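Local coordinates for protein putative fimbrium tip subunit Fim1F (Parabacteroides distasonis, PDB 3R4R) that probably forms part of the tip of fimbriae, the cell-surface filaments that mediate cell adhesion and biofilm formation, at residues A[46-51]-A[112-117]; A[71-76]-A[80-85]; A[166-171]-A[199-204]; A[214-219]-A[232-237]. All blocks are in the same frame, centred on the assembly; numbering follows the deposited sequence.

Contact 1. Residues A[46-51]-A[112-117]; sequences NCHVAV and SPFDNL
His48 on strand 46-52 and Ser112 in the loop after strand 96-104 are the nearest backbone points, their CA atoms 6.8 Å apart, so the segments meet through side chains and not as paired strands. The imidazole carries the contact. With CG anti to the backbone N (chi1 173°), it reaches from the strand to the loop, where Phe114 CB lies over one face, a CH-pi contact 3.8 Å from the centroid of the His48 ring. The phenyl ring follows at a slant, its plane turned 46° from the imidazole, bringing Phe114 CD2 to 3.7 Å from His48 CG. Two overlapping type I beta turns, Ser112 to Asp115 and Phe114 to Leu117, shape the loop. An ST turn lies within the first: Ser112 OG accepts from Phe114 N at 3.1 Å. The same hydroxyl donates to Asp115 OD1 (2.7 Å), meeting it from above the carboxylate plane. His48 ND1 comes within 3.2 Å of Ser112 OG. Both ring nitrogens are bonded outside the two segments, which fixes the ring's rotation: NE2 bonds Tyr127 OH, and ND1 bonds Asn63 OD1 on the adjoining strand 58-65. Asn63 also reaches the loop, its ND2 bonding Asp115 OD1.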
# COMPACT_ATOMS: atom_id res chain seq x y z
N ASN A 46 1.16 -3.77 12.89
CA ASN A 46 1.76 -2.62 13.58
C ASN A 46 1.52 -1.34 12.78
O ASN A 46 1.26 -1.41 11.59
CB ASN A 46 3.28 -2.85 13.77
CG ASN A 46 4.08 -2.96 12.49
OD1 ASN A 46 4.26 -1.98 11.75
ND2 ASN A 46 4.67 -4.11 12.26
N CYS A 47 1.60 -0.18 13.42
CA CYS A 47 1.44 1.10 12.73
C CYS A 47 2.13 2.20 13.52
O CYS A 47 2.42 2.07 14.70
CB CYS A 47 -0.04 1.45 12.48
SG CYS A 47 -1.03 1.72 13.97
N HIS A 48 2.37 3.30 12.80
CA HIS A 48 2.91 4.56 13.25
C HIS A 48 1.84 5.61 13.04
O HIS A 48 1.33 5.74 11.93
CB HIS A 48 4.24 4.90 12.54
CG HIS A 48 4.76 6.28 12.84
ND1 HIS A 48 5.50 6.54 13.97
CD2 HIS A 48 4.62 7.42 12.13
CE1 HIS A 48 5.78 7.84 13.91
NE2 HIS A 48 5.26 8.40 12.83
N VAL A 49 1.45 6.31 14.10
CA VAL A 49 0.44 7.36 14.01
C VAL A 49 1.12 8.67 14.39
O VAL A 49 1.81 8.74 15.40
CB VAL A 49 -0.82 7.04 14.88
CG1 VAL A 49 -1.79 8.21 14.92
CG2 VAL A 49 -1.52 5.78 14.38
N ALA A 50 0.97 9.66 13.53
CA ALA A 50 1.55 10.97 13.72
C ALA A 50 0.46 12.03 13.69
O ALA A 50 -0.44 11.93 12.86
CB ALA A 50 2.61 11.24 12.64
N VAL A 51 0.51 13.01 14.61
CA VAL A 51 -0.44 14.12 14.71
C VAL A 51 0.34 15.43 14.49
O VAL A 51 1.37 15.65 15.14
CB VAL A 51 -1.25 14.13 16.05
CG1 VAL A 51 -2.17 15.34 16.14
CG2 VAL A 51 -2.06 12.84 16.22
N SER A 112 9.74 2.93 15.15
CA SER A 112 9.51 3.00 13.71
C SER A 112 10.63 3.78 13.02
O SER A 112 11.29 4.60 13.66
CB SER A 112 8.16 3.64 13.39
OG SER A 112 8.23 5.06 13.34
N PRO A 113 10.82 3.60 11.69
CA PRO A 113 11.82 4.42 10.98
C PRO A 113 11.40 5.92 10.83
O PRO A 113 12.17 6.70 10.29
CB PRO A 113 11.89 3.75 9.59
CG PRO A 113 10.65 3.03 9.43
CD PRO A 113 10.16 2.64 10.78
N PHE A 114 10.22 6.33 11.35
CA PHE A 114 9.67 7.69 11.20
C PHE A 114 9.75 8.52 12.49
O PHE A 114 9.33 9.69 12.50
CB PHE A 114 8.19 7.59 10.78
CG PHE A 114 7.91 6.45 9.81
CD1 PHE A 114 8.29 6.55 8.48
CD2 PHE A 114 7.26 5.30 10.23
CE1 PHE A 114 8.09 5.48 7.60
CE2 PHE A 114 7.05 4.24 9.35
CZ PHE A 114 7.47 4.34 8.04
N ASP A 115 10.29 7.91 13.57
CA ASP A 115 10.37 8.50 14.90
C ASP A 115 11.17 9.81 14.96
O ASP A 115 10.85 10.65 15.80
CB ASP A 115 11.01 7.52 15.89
CG ASP A 115 10.15 6.33 16.22
OD1 ASP A 115 9.04 6.23 15.68
OD2 ASP A 115 10.56 5.54 17.07
N ASN A 116 12.16 10.00 14.10
CA ASN A 116 12.99 11.20 14.10
C ASN A 116 12.47 12.26 13.11
O ASN A 116 13.12 13.29 12.95
CB ASN A 116 14.46 10.85 13.77
CG ASN A 116 14.63 10.08 12.48
OD1 ASN A 116 13.76 9.30 12.04
ND2 ASN A 116 15.81 10.22 11.88
N LEU A 117 11.31 12.02 12.46
CA LEU A 117 10.72 12.96 11.48
C LEU A 117 9.87 13.98 12.26
O LEU A 117 8.84 13.65 12.82
CB LEU A 117 9.92 12.21 10.40
CG LEU A 117 10.66 11.10 9.64
CD1 LEU A 117 9.73 10.42 8.66
CD2 LEU A 117 11.90 11.64 8.92

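Contact 2. Residues A[71-76]-A[80-85]; sequences EMKTIG and GYELQL
Lys73 and Gly80 face each other as an antiparallel hydrogen-bonded pair, each satisfying the other's backbone donor and acceptor. Gly80 N gives the straighter bond, reaching Lys73 O at 3.0 Å with an N-H...O angle of 166°. In return Lys73 N donates to Gly80 O over 2.8 Å, more bent at 135°. The same carbonyl receives a CA-H...O contact, Met72 CA lying 3.5 Å from Gly80 O. This is the mouth of a beta hairpin, the short strand 73-75 folded back on the long strand 78-90, which also bonds strand 12-21 through, among others, the backbones of Tyr81 and Leu20. Beside the pair, selenomethionine Met72 covers part of a face of the Tyr81 ring: Met72 CB stands 4.2 Å from the ring centroid, off-centre, and the bend at chi3 (-64°) turns CE back to 3.4 Å from Tyr81 OH. That hydroxyl has a weak bond to Ile44 N, outside the hairpin. A serine in place of Tyr81 would probably leave Ile44 N without this partner and open a gap beneath the selenomethionine. The charged ends are less tightly matched. Lys73 NZ and Glu82 OE2 are 4.4 Å apart, beyond a salt bridge, although Lys73 CD approaches Glu82 OE2 to 3.5 Å; Glu71 OE2 turns back on its own segment and accepts weakly from Met72 N.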
# COMPACT_ATOMS: atom_id res chain seq x y z
N GLU A 71 -8.56 -6.59 17.63
CA GLU A 71 -9.03 -7.48 16.58
C GLU A 71 -9.61 -6.67 15.39
O GLU A 71 -9.99 -5.50 15.54
CB GLU A 71 -10.09 -8.46 17.15
CG GLU A 71 -10.33 -9.69 16.29
CD GLU A 71 -9.07 -10.49 16.00
OE1 GLU A 71 -8.47 -11.03 16.96
OE2 GLU A 71 -8.65 -10.54 14.82
N MSE A 72 -9.61 -7.28 14.19
CA MSE A 72 -10.15 -6.64 12.99
C MSE A 72 -11.68 -6.76 13.02
O MSE A 72 -12.24 -7.85 12.90
CB MSE A 72 -9.56 -7.23 11.69
CG MSE A 72 -9.95 -6.45 10.44
SE MSE A 72 -9.83 -7.47 8.74
CE MSE A 72 -7.96 -7.77 8.74
N LYS A 73 -12.34 -5.63 13.25
CA LYS A 73 -13.79 -5.47 13.30
C LYS A 73 -14.34 -5.45 11.88
O LYS A 73 -13.73 -4.85 10.99
CB LYS A 73 -14.18 -4.20 14.08
CG LYS A 73 -13.93 -4.29 15.59
CD LYS A 73 -14.20 -2.96 16.29
CE LYS A 73 -14.33 -3.06 17.79
NZ LYS A 73 -15.58 -3.77 18.20
N THR A 74 -15.49 -6.11 11.68
CA THR A 74 -16.10 -6.24 10.36
C THR A 74 -17.63 -6.14 10.45
O THR A 74 -18.26 -6.93 11.15
CB THR A 74 -15.67 -7.56 9.70
OG1 THR A 74 -16.31 -7.67 8.42
CG2 THR A 74 -15.97 -8.81 10.57
N ILE A 75 -18.22 -5.16 9.74
CA ILE A 75 -19.67 -5.01 9.64
C ILE A 75 -20.01 -5.12 8.16
O ILE A 75 -19.92 -4.12 7.43
CB ILE A 75 -20.32 -3.76 10.30
CG1 ILE A 75 -19.90 -3.55 11.76
CG2 ILE A 75 -21.84 -3.89 10.20
CD1 ILE A 75 -20.43 -2.25 12.39
N GLY A 76 -20.35 -6.34 7.75
CA GLY A 76 -20.69 -6.70 6.39
C GLY A 76 -19.55 -6.47 5.41
O GLY A 76 -18.56 -7.22 5.41
N GLY A 80 -12.06 -2.84 9.60
CA GLY A 80 -11.08 -2.00 10.24
C GLY A 80 -10.67 -2.28 11.66
O GLY A 80 -11.04 -3.31 12.25
N TYR A 81 -9.83 -1.37 12.18
CA TYR A 81 -9.27 -1.40 13.52
C TYR A 81 -9.58 -0.12 14.26
O TYR A 81 -9.68 0.93 13.65
CB TYR A 81 -7.75 -1.61 13.47
CG TYR A 81 -7.31 -2.92 12.86
CD1 TYR A 81 -7.15 -3.06 11.49
CD2 TYR A 81 -6.93 -3.99 13.66
CE1 TYR A 81 -6.74 -4.26 10.92
CE2 TYR A 81 -6.48 -5.18 13.11
CZ TYR A 81 -6.39 -5.31 11.74
OH TYR A 81 -5.98 -6.51 11.19
N GLU A 82 -9.73 -0.22 15.58
CA GLU A 82 -9.94 0.91 16.48
C GLU A 82 -8.71 1.12 17.34
O GLU A 82 -8.15 0.15 17.84
CB GLU A 82 -11.18 0.71 17.36
CG GLU A 82 -12.52 0.71 16.65
CD GLU A 82 -13.71 0.78 17.60
OE1 GLU A 82 -13.56 1.31 18.73
OE2 GLU A 82 -14.83 0.42 17.16
N LEU A 83 -8.28 2.38 17.49
CA LEU A 83 -7.13 2.78 18.30
C LEU A 83 -7.41 3.98 19.14
O LEU A 83 -8.20 4.84 18.76
CB LEU A 83 -5.90 3.10 17.42
CG LEU A 83 -5.24 1.97 16.65
CD1 LEU A 83 -4.12 2.52 15.82
CD2 LEU A 83 -4.68 0.94 17.59
N GLN A 84 -6.70 4.07 20.27
CA GLN A 84 -6.73 5.20 21.18
C GLN A 84 -5.38 5.90 21.20
O GLN A 84 -4.35 5.26 21.34
CB GLN A 84 -7.10 4.74 22.60
CG GLN A 84 -8.60 4.69 22.88
CD GLN A 84 -9.16 6.03 23.30
OE1 GLN A 84 -9.97 6.65 22.59
NE2 GLN A 84 -8.77 6.50 24.48
N LEU A 85 -5.41 7.21 20.96
CA LEU A 85 -4.29 8.15 21.10
C LEU A 85 -4.41 8.82 22.43
O LEU A 85 -5.23 9.72 22.54
CB LEU A 85 -4.22 9.21 19.96
CG LEU A 85 -3.77 8.86 18.56
CD1 LEU A 85 -4.56 7.74 17.99
CD2 LEU A 85 -3.96 10.02 17.67

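Contact 3. Residues A[166-171]-A[199-204]; sequences IQLSAK and ASSKIT. With EDO (1,2-ethanediol), chain E.
Ser201 OG is gripped twice, donating to Lys202 O at 2.8 Å and accepting from an ordered water at 3.0 Å. That water also donates to Leu168 O, 2.8 Å away, and so links the two segments, which share no direct polar bond. The hydroxyl's position follows from a first torsion that sets OG anti to the backbone N (chi1 -175°), turning it toward the following carbonyl, which it meets 17° from the carbonyl plane. Against this small polar cluster lies the isobutyl group of Leu168. Its CG sits 3.6 Å from Ser201 OG, CD1 is equally close to Lys202 O, and CD2 extends to a loose apolar contact with Ile203 CG2 at 4.5 Å. Exchanging Leu168 for an alanine would probably open a gap over the serine hydroxyl and the Lys202 carbonyl, and leave Ile203 without this neighbour. Leu168 stands at the break in strand 161-179, where the backbone turns out of extended geometry (phi/psi -76/-18°) between residues 166-167 and 169-171. Tyr232 on the adjacent strand 228-232 touches both Leu168 and Ser201, adding a third element to the contact. Strand 161-179 and strand 191-202 belong to different sheets, and a leucine wedged between them in this way is consistent with the layered beta-sandwich of the transthyretin-like C-terminal domain.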
# COMPACT_ATOMS: atom_id res chain seq x y z
N ILE A 166 -4.83 3.25 2.30
CA ILE A 166 -4.67 2.62 0.99
C ILE A 166 -3.48 1.69 1.06
O ILE A 166 -2.56 1.91 1.84
CB ILE A 166 -4.53 3.60 -0.23
CG1 ILE A 166 -3.19 4.42 -0.17
CG2 ILE A 166 -5.77 4.48 -0.38
CD1 ILE A 166 -2.68 4.93 -1.49
N GLN A 167 -3.48 0.71 0.19
CA GLN A 167 -2.43 -0.24 -0.08
C GLN A 167 -1.32 0.49 -0.84
O GLN A 167 -1.60 1.07 -1.89
CB GLN A 167 -3.09 -1.37 -0.88
CG GLN A 167 -2.66 -2.77 -0.56
CD GLN A 167 -3.05 -3.25 0.78
OE1 GLN A 167 -2.19 -3.51 1.61
NE2 GLN A 167 -4.34 -3.48 0.97
N LEU A 168 -0.10 0.58 -0.29
CA LEU A 168 1.01 1.31 -0.91
C LEU A 168 1.62 0.50 -2.09
O LEU A 168 2.28 1.05 -2.94
CB LEU A 168 2.10 1.63 0.15
CG LEU A 168 3.22 2.59 -0.23
CD1 LEU A 168 2.67 3.93 -0.73
CD2 LEU A 168 4.13 2.78 0.91
N SER A 169 1.34 -0.78 -2.14
CA SER A 169 1.77 -1.66 -3.21
C SER A 169 0.63 -1.96 -4.16
O SER A 169 -0.54 -1.74 -3.83
CB SER A 169 2.31 -2.97 -2.64
OG SER A 169 1.30 -3.69 -1.96
N ALA A 170 0.98 -2.45 -5.35
CA ALA A 170 0.06 -3.00 -6.33
C ALA A 170 0.08 -4.53 -6.23
O ALA A 170 1.14 -5.09 -5.93
CB ALA A 170 0.43 -2.54 -7.72
N LYS A 171 -1.08 -5.18 -6.42
CA LYS A 171 -1.20 -6.64 -6.39
C LYS A 171 -1.30 -7.15 -7.83
O LYS A 171 -2.13 -6.66 -8.61
CB LYS A 171 -2.42 -7.06 -5.53
CG LYS A 171 -2.69 -8.58 -5.45
CD LYS A 171 -3.98 -8.86 -4.67
CE LYS A 171 -4.34 -10.32 -4.62
NZ LYS A 171 -5.58 -10.55 -3.83
N ALA A 199 11.17 -2.27 -4.65
CA ALA A 199 11.22 -2.48 -3.20
C ALA A 199 11.27 -1.15 -2.41
O ALA A 199 11.17 -1.18 -1.20
CB ALA A 199 12.44 -3.32 -2.85
N SER A 200 11.39 0.01 -3.07
CA SER A 200 11.44 1.32 -2.40
C SER A 200 10.20 2.20 -2.69
O SER A 200 9.60 2.10 -3.76
CB SER A 200 12.69 2.08 -2.80
OG SER A 200 13.82 1.46 -2.22
N SER A 201 9.79 3.03 -1.70
CA SER A 201 8.62 3.89 -1.88
C SER A 201 8.62 5.08 -0.97
O SER A 201 9.22 5.06 0.11
CB SER A 201 7.33 3.11 -1.63
OG SER A 201 6.17 3.88 -1.92
N LYS A 202 7.90 6.14 -1.42
CA LYS A 202 7.54 7.34 -0.67
C LYS A 202 6.28 6.98 0.16
O LYS A 202 5.55 6.06 -0.22
CB LYS A 202 7.35 8.53 -1.62
CG LYS A 202 8.63 9.00 -2.32
CD LYS A 202 9.56 9.88 -1.41
CE LYS A 202 10.83 10.32 -2.09
NZ LYS A 202 10.58 11.14 -3.32
N ILE A 203 6.04 7.65 1.28
CA ILE A 203 4.94 7.29 2.20
C ILE A 203 3.88 8.41 2.35
O ILE A 203 3.09 8.36 3.30
CB ILE A 203 5.52 6.95 3.61
CG1 ILE A 203 6.37 8.15 4.18
CG2 ILE A 203 6.32 5.63 3.59
CD1 ILE A 203 6.72 8.09 5.64
N THR A 204 3.87 9.40 1.46
CA THR A 204 2.94 10.53 1.58
C THR A 204 2.07 10.68 0.31
O THR A 204 1.49 11.75 0.08
CB THR A 204 3.74 11.83 1.83
OG1 THR A 204 4.69 12.06 0.78
CG2 THR A 204 4.34 11.90 3.21
C1 EDO E . -3.71 -3.64 -3.75
O1 EDO E . -2.62 -4.35 -3.13
C2 EDO E . -5.02 -4.39 -3.47
O2 EDO E . -6.14 -3.50 -3.60
O HOH W 1 4.40 2.63 -3.93

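Contact 4. Residues A[214-219]-A[232-237]; sequences GAFSDL and YEISDA
Phe216 holds CG anti to its main-chain nitrogen (chi1 -173°), while Ile234 sends CG1 away from its carbonyl carbon (chi1 -55°); together these torsions bring the ring edge against the branched chain, the two crossing at a slant. Phe216 CE1 is 3.8 Å from Ile234 CD1, and Ile234 CG1 lies in the ring plane, 4.0 Å from Phe216 CD1. Ile234 CG2, on the other branch, comes to 4.1 Å from the same Phe216 CD1, so that both branches of the isoleucine meet the CD1-CE1 side of the rim. A bound 1,2-ethanediol, probably from the crystallisation liquor, sits beside the Phe216 side chain. The backbones draw nearest at Gly214 and Ser235, whose CA atoms are 5.6 Å apart. Ala215 O and Glu233 O stand 4.2 Å apart, two acceptors that both receive hydrogen bonds from Asn198 ND2, while Asn198 OD1 accepts from Ser217 N. The Glu233 carboxylate is held too, by a salt bridge to Lys263 and by the backbone nitrogens of Glu212 and Asn213. One asparagine of strand 191-202 thus ties both segments to the five-stranded antiparallel sheet of the transthyretin-like C-terminal domain.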
# COMPACT_ATOMS: atom_id res chain seq x y z
N GLY A 214 8.38 8.08 -6.89
CA GLY A 214 9.66 8.38 -7.54
C GLY A 214 10.82 7.53 -7.04
O GLY A 214 11.85 7.43 -7.72
N ALA A 215 10.65 6.87 -5.85
CA ALA A 215 11.64 5.98 -5.25
C ALA A 215 11.68 4.63 -5.96
O ALA A 215 10.63 4.11 -6.38
CB ALA A 215 11.34 5.79 -3.79
N PHE A 216 12.90 4.06 -6.14
CA PHE A 216 13.07 2.76 -6.78
C PHE A 216 14.35 2.04 -6.29
O PHE A 216 15.41 2.66 -6.17
CB PHE A 216 13.13 2.88 -8.33
CG PHE A 216 13.13 1.52 -9.04
CD1 PHE A 216 11.94 0.89 -9.37
CD2 PHE A 216 14.33 0.87 -9.35
CE1 PHE A 216 11.94 -0.38 -9.99
CE2 PHE A 216 14.33 -0.40 -9.94
CZ PHE A 216 13.13 -1.01 -10.26
N SER A 217 14.20 0.72 -6.05
CA SER A 217 15.27 -0.26 -5.76
C SER A 217 14.76 -1.64 -6.17
O SER A 217 13.56 -1.87 -6.14
CB SER A 217 15.75 -0.23 -4.31
OG SER A 217 14.83 -0.78 -3.40
N ASP A 218 15.66 -2.52 -6.62
CA ASP A 218 15.29 -3.86 -7.10
C ASP A 218 14.69 -4.77 -6.01
O ASP A 218 15.28 -4.95 -4.94
CB ASP A 218 16.53 -4.57 -7.69
CG ASP A 218 17.06 -4.00 -8.99
OD1 ASP A 218 16.26 -3.84 -9.95
OD2 ASP A 218 18.31 -3.84 -9.11
N LEU A 219 13.53 -5.40 -6.35
CA LEU A 219 12.82 -6.38 -5.52
C LEU A 219 12.90 -7.72 -6.19
O LEU A 219 12.36 -7.91 -7.28
CB LEU A 219 11.36 -5.97 -5.27
CG LEU A 219 10.48 -6.89 -4.39
CD1 LEU A 219 11.02 -6.99 -2.96
CD2 LEU A 219 9.07 -6.36 -4.35
N TYR A 232 5.97 -1.89 -5.32
CA TYR A 232 5.61 -0.51 -5.13
C TYR A 232 5.55 0.13 -6.51
O TYR A 232 6.20 -0.39 -7.42
CB TYR A 232 6.58 0.20 -4.17
CG TYR A 232 6.63 -0.28 -2.74
CD1 TYR A 232 5.47 -0.31 -1.96
CD2 TYR A 232 7.84 -0.46 -2.09
CE1 TYR A 232 5.51 -0.69 -0.62
CE2 TYR A 232 7.90 -0.78 -0.73
CZ TYR A 232 6.73 -0.91 -0.00
OH TYR A 232 6.77 -1.25 1.32
N GLU A 233 4.74 1.19 -6.71
CA GLU A 233 4.66 1.99 -7.96
C GLU A 233 6.02 2.33 -8.56
O GLU A 233 7.00 2.50 -7.83
CB GLU A 233 3.98 3.35 -7.71
CG GLU A 233 2.51 3.31 -7.40
CD GLU A 233 1.90 4.68 -7.25
OE1 GLU A 233 2.57 5.65 -6.81
OE2 GLU A 233 0.69 4.76 -7.54
N ILE A 234 6.05 2.51 -9.89
CA ILE A 234 7.25 2.87 -10.64
C ILE A 234 6.86 4.00 -11.58
O ILE A 234 6.15 3.73 -12.55
CB ILE A 234 7.81 1.63 -11.35
CG1 ILE A 234 8.07 0.47 -10.33
CG2 ILE A 234 9.06 2.01 -12.14
CD1 ILE A 234 8.33 -0.92 -10.87
N SER A 235 7.33 5.26 -11.29
CA SER A 235 7.02 6.47 -12.07
C SER A 235 7.74 6.50 -13.42
O SER A 235 7.14 6.97 -14.40
CB SER A 235 7.40 7.72 -11.29
OG SER A 235 8.79 7.78 -11.02
N ASP A 236 9.02 6.05 -13.48
CA ASP A 236 9.79 6.08 -14.74
C ASP A 236 9.00 5.38 -15.85
O ASP A 236 8.58 4.22 -15.70
CB ASP A 236 11.19 5.45 -14.57
CG ASP A 236 12.13 5.56 -15.76
OD1 ASP A 236 11.78 6.25 -16.74
OD2 ASP A 236 13.24 5.00 -15.70
N ALA A 237 8.76 6.12 -16.94
CA ALA A 237 8.02 5.67 -18.12
C ALA A 237 8.84 4.68 -18.97
O ALA A 237 8.27 3.98 -19.81
CB ALA A 237 7.61 6.87 -18.96

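Overall arrangement
From the N terminus, contact 1 opens first, at strand 46-52; contact 2, the hairpin 71-76/80-85, opens and closes within its span before the loop at 112-117 completes it. These two touch as well, Cys47, Val49 and Val51 packing on Leu83 and Leu85. Contacts 3 and 4 follow in series, without crossing. Contact 3 joins strand 161-179 to strand 191-202, and its Ile203 packs on Phe114 of contact 1, connecting the N-terminal part to the C-terminal domain. Contact 4 then closes a shorter loop between 214-219 and 232-237, adjoining contact 3 where strands 191-202 and 218-219 are neighbours. Contacts 2 and 4 lie on opposite sides of the chain's centre, their centres 32 Å apart.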